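Assemblin (Human herpesvirus 3, PDB 1VZV) is the serine protease domain of the capsid scaffolding protein, active as a dimer, and probably cleaves the assembly protein so that the capsid matures. Local coordinates at residues 7-12 and 61-66; 108-113 and 135-140. All coordinates share one frame; numbering follows the deposited sequence.

Interaction 1: 7-12 and 61-66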
# COMPACT_ATOMS: atom_id res chain seq x y z
N GLY A 7 -9.09 18.97 9.73
CA GLY A 7 -7.82 18.77 10.40
C GLY A 7 -7.02 20.05 10.27
O GLY A 7 -7.51 21.01 9.68
N TYR A 8 -5.82 20.07 10.83
CA TYR A 8 -4.95 21.25 10.75
C TYR A 8 -4.04 21.14 9.56
O TYR A 8 -3.35 20.13 9.38
CB TYR A 8 -4.04 21.33 11.96
CG TYR A 8 -4.70 21.55 13.28
CD1 TYR A 8 -5.00 22.82 13.72
CD2 TYR A 8 -4.90 20.49 14.16
CE1 TYR A 8 -5.46 23.05 14.96
CE2 TYR A 8 -5.37 20.71 15.41
CZ TYR A 8 -5.64 22.00 15.81
OH TYR A 8 -6.06 22.24 17.09
N LEU A 9 -3.96 22.21 8.79
CA LEU A 9 -3.08 22.20 7.63
C LEU A 9 -1.64 22.16 8.13
O LEU A 9 -0.78 21.56 7.48
CB LEU A 9 -3.31 23.47 6.80
CG LEU A 9 -4.27 23.43 5.61
CD1 LEU A 9 -5.19 22.26 5.71
CD2 LEU A 9 -5.03 24.74 5.49
N ALA A 10 -1.41 22.79 9.28
CA ALA A 10 -0.07 22.87 9.88
C ALA A 10 -0.08 23.40 11.32
O ALA A 10 -0.93 24.23 11.69
CB ALA A 10 0.82 23.78 9.03
N LEU A 11 0.84 22.92 12.15
CA LEU A 11 0.88 23.43 13.52
C LEU A 11 1.97 24.47 13.59
O LEU A 11 3.11 24.21 13.18
CB LEU A 11 1.11 22.31 14.54
CG LEU A 11 -0.07 21.37 14.86
CD1 LEU A 11 0.28 20.58 16.10
CD2 LEU A 11 -1.33 22.16 15.09
N TYR A 12 1.59 25.66 14.06
CA TYR A 12 2.51 26.80 14.17
C TYR A 12 3.81 26.41 14.85
O TYR A 12 3.81 25.94 16.02
CB TYR A 12 1.86 27.99 14.89
CG TYR A 12 0.74 28.67 14.10
CD1 TYR A 12 0.71 28.67 12.71
CD2 TYR A 12 -0.30 29.32 14.77
CE1 TYR A 12 -0.33 29.31 12.02
CE2 TYR A 12 -1.32 29.95 14.08
CZ TYR A 12 -1.34 29.94 12.72
OH TYR A 12 -2.38 30.56 12.10
N PRO A 61 -3.69 26.59 11.22
CA PRO A 61 -4.82 26.65 10.31
C PRO A 61 -5.62 25.36 10.48
O PRO A 61 -5.02 24.28 10.47
CB PRO A 61 -4.15 26.66 8.93
CG PRO A 61 -2.80 27.18 9.19
CD PRO A 61 -2.43 26.52 10.47
N PHE A 62 -6.95 25.48 10.62
CA PHE A 62 -7.84 24.31 10.76
C PHE A 62 -8.82 24.36 9.60
O PHE A 62 -9.43 25.40 9.35
CB PHE A 62 -8.60 24.36 12.09
CG PHE A 62 -9.37 23.11 12.38
CD1 PHE A 62 -8.75 22.02 12.97
CD2 PHE A 62 -10.71 23.01 12.03
CE1 PHE A 62 -9.46 20.84 13.20
CE2 PHE A 62 -11.41 21.83 12.25
CZ PHE A 62 -10.79 20.75 12.84
N PHE A 63 -8.98 23.26 8.87
CA PHE A 63 -9.85 23.26 7.71
C PHE A 63 -10.91 22.22 7.72
O PHE A 63 -10.83 21.23 8.42
CB PHE A 63 -9.05 23.09 6.42
CG PHE A 63 -8.86 21.64 5.97
CD1 PHE A 63 -8.06 20.75 6.70
CD2 PHE A 63 -9.42 21.18 4.80
CE1 PHE A 63 -7.84 19.46 6.26
CE2 PHE A 63 -9.20 19.90 4.36
CZ PHE A 63 -8.41 19.04 5.09
N LEU A 64 -11.86 22.41 6.83
CA LEU A 64 -12.97 21.48 6.66
C LEU A 64 -13.11 21.37 5.14
O LEU A 64 -12.88 22.33 4.41
CB LEU A 64 -14.23 22.06 7.32
CG LEU A 64 -15.54 21.25 7.30
CD1 LEU A 64 -15.33 19.87 7.84
CD2 LEU A 64 -16.55 21.98 8.15
N GLY A 65 -13.39 20.19 4.65
CA GLY A 65 -13.51 20.08 3.22
C GLY A 65 -14.52 19.03 2.89
O GLY A 65 -14.98 18.29 3.76
N ILE A 66 -14.92 19.01 1.62
CA ILE A 66 -15.87 18.02 1.18
C ILE A 66 -15.24 17.13 0.10
O ILE A 66 -14.47 17.59 -0.76
CB ILE A 66 -17.22 18.68 0.74
CG1 ILE A 66 -18.30 17.61 0.58
CG2 ILE A 66 -17.07 19.45 -0.54
CD1 ILE A 66 -19.67 18.18 0.54
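G7 and F63 form an antiparallel hydrogen-bonded pair. F63 N gives an almost straight bond to G7 O (2.8 Å, N-H...O 175°), and G7 N returns a more bent one to F63 O (3.1 Å). One step on, Y8 and F62 make the non-hydrogen-bonded pair, and there the strand 3-8 ends. A further bond, L9 N to P61 O (2.9 Å), ties the departing chain; its donor lies well above the carbonyl plane. P61 suits this start of its strand because its rigid ring supplies apolar surface, CB against L9 CB and CD against Y12 CE1.

Y8 and F62 share one face of the sheet in a T-shaped stack: centroids are 5.3 Å apart, planes at 85°, and the F62 edge, led by CD1, points over the centre of the Y8 ring. L11 CD2 covers the other Y8 face. Y8 OH is hydrogen-bonded to D57 OD2, which satisfies the polar end of a buried residue. Glycine suits position 7 because a side chain there would point at the F63 ring. G7 O lies over one face of the F62 ring, toward its rim. On the opposite face of the sheet F63 CD1 meets L9 CD1 (3.4 Å), the two buried side chains crossing at about a right angle.

This is antiparallel pairing of strands 3-8 and 61-67 in the central beta sheet of the assemblin fold.

Interaction 2: 108-113 and 135-140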
# COMPACT_ATOMS: atom_id res chain seq x y z
N SER A 108 -3.59 11.18 6.12
CA SER A 108 -3.11 12.55 6.28
C SER A 108 -3.43 13.53 5.13
O SER A 108 -3.87 13.14 4.05
CB SER A 108 -1.61 12.55 6.61
OG SER A 108 -1.32 11.79 7.78
N VAL A 109 -3.19 14.81 5.39
CA VAL A 109 -3.46 15.89 4.44
C VAL A 109 -2.22 16.72 4.26
O VAL A 109 -1.61 17.10 5.24
CB VAL A 109 -4.57 16.79 4.99
CG1 VAL A 109 -4.28 18.29 4.71
CG2 VAL A 109 -5.93 16.33 4.44
N SER A 110 -1.91 17.07 3.00
CA SER A 110 -0.72 17.85 2.68
C SER A 110 -1.10 19.15 2.01
O SER A 110 -1.69 19.14 0.95
CB SER A 110 0.20 17.05 1.77
OG SER A 110 1.58 17.26 2.10
N LEU A 111 -0.76 20.27 2.64
CA LEU A 111 -1.05 21.61 2.13
C LEU A 111 0.04 22.08 1.21
O LEU A 111 1.06 22.60 1.67
CB LEU A 111 -1.12 22.62 3.28
CG LEU A 111 -1.24 24.07 2.84
CD1 LEU A 111 -2.63 24.36 2.31
CD2 LEU A 111 -0.94 24.97 3.99
N SER A 112 -0.14 21.89 -0.09
CA SER A 112 0.88 22.37 -1.01
C SER A 112 0.69 23.89 -1.03
O SER A 112 -0.16 24.42 -1.78
CB SER A 112 0.69 21.76 -2.40
OG SER A 112 -0.29 20.73 -2.39
N SER A 113 1.35 24.56 -0.10
CA SER A 113 1.25 26.00 -0.01
C SER A 113 1.93 26.52 -1.24
O SER A 113 2.81 25.85 -1.77
CB SER A 113 1.98 26.52 1.23
OG SER A 113 1.72 27.91 1.42
N VAL A 135 1.09 9.76 5.26
CA VAL A 135 1.51 10.71 6.28
C VAL A 135 2.14 11.89 5.59
O VAL A 135 2.75 11.75 4.54
CB VAL A 135 2.47 10.11 7.28
CG1 VAL A 135 2.03 8.69 7.62
CG2 VAL A 135 3.90 10.21 6.79
N GLY A 136 1.94 13.07 6.17
CA GLY A 136 2.49 14.26 5.57
C GLY A 136 3.80 14.72 6.17
O GLY A 136 4.23 14.26 7.23
N ARG A 137 4.42 15.66 5.48
CA ARG A 137 5.68 16.25 5.90
C ARG A 137 5.51 16.99 7.24
O ARG A 137 6.48 17.08 8.02
CB ARG A 137 6.11 17.27 4.85
CG ARG A 137 5.47 17.06 3.48
CD ARG A 137 6.41 16.28 2.56
NE ARG A 137 7.73 16.90 2.58
CZ ARG A 137 7.96 18.19 2.33
NH1 ARG A 137 6.96 19.00 1.95
NH2 ARG A 137 9.20 18.65 2.41
N ARG A 138 4.31 17.55 7.49
CA ARG A 138 4.02 18.32 8.71
C ARG A 138 3.58 17.54 9.95
O ARG A 138 3.04 16.45 9.85
CB ARG A 138 3.08 19.47 8.39
CG ARG A 138 3.83 20.53 7.61
CD ARG A 138 3.00 21.63 6.94
NE ARG A 138 3.90 22.41 6.08
CZ ARG A 138 3.53 23.29 5.16
NH1 ARG A 138 2.25 23.59 4.96
NH2 ARG A 138 4.48 23.89 4.46
N VAL A 139 3.75 18.16 11.11
CA VAL A 139 3.48 17.48 12.39
C VAL A 139 2.09 17.20 12.99
O VAL A 139 2.00 16.39 13.92
CB VAL A 139 4.41 18.04 13.50
CG1 VAL A 139 5.86 18.06 13.01
CG2 VAL A 139 3.96 19.43 13.94
N GLY A 140 1.03 17.88 12.57
CA GLY A 140 -0.27 17.57 13.16
C GLY A 140 -1.26 17.24 12.04
O GLY A 140 -2.48 17.27 12.26
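S110 and R137 meet at the catalytic centre, where the strand bearing the serine of the Ser-His-His triad runs beside the loop that follows strand 129-133. S110 OG lies 4.1 Å from R137 CG, a van der Waals approach to the aliphatic part of an exposed arginine whose chain bends at chi2 and chi3; the side chain of H42 touches the serine as well. Between the two segments the contact is van der Waals throughout, while T141, just beyond the loop segment, is joined to V109 by a backbone hydrogen bond.

S108 turns its CB-OG arm toward the loop. CB is 3.6 Å from G136 N and OG 3.4 Å from V135 CA; the small hydroxymethyl group fits this close approach, and OG is hydrogen-bonded to V134 O just before the loop segment. G136 suits its place because its side facing the strand carries no side chain, and the backbone passes S110 with a CA-CA separation of 5.6 Å. V135 points the other way and packs on helix 205-216 through V208 and V209.

R138, extended from CG to NE, reaches out until NH1 comes 3.6 Å from L111 CD2, the two side chains crossing obliquely. The methyl sits at the edge of the guanidinium, near its plane. R138 NE also has a long, weak ion pair with D15 OD2.

A glycine followed by two arginines beside the nucleophile is characteristic of herpesvirus proteases, in whose relatives this loop forms the oxyanion hole; here it probably does the same.

Interaction 1 lies next to interaction 2, their centres about 9 Å apart, and the two touch through apolar groups. F63 CZ of strand 61-67 reaches V109 CG2 at 3.7 Å, and L9 CG, in the chain just beyond strand 3-8, lies 3.8 Å from L111 CD1, so both sequence neighbours of S110 pack against interaction 1. A10 CB meets R138 CD at 3.7 Å, which places the aliphatic part of that arginine on the chain leaving strand 3-8. The side chain of L9 is about 8 Å from that of S110 and about 10 Å from that of H129: interaction 1 comes near the triad without entering it, whereas interaction 2 contains its serine.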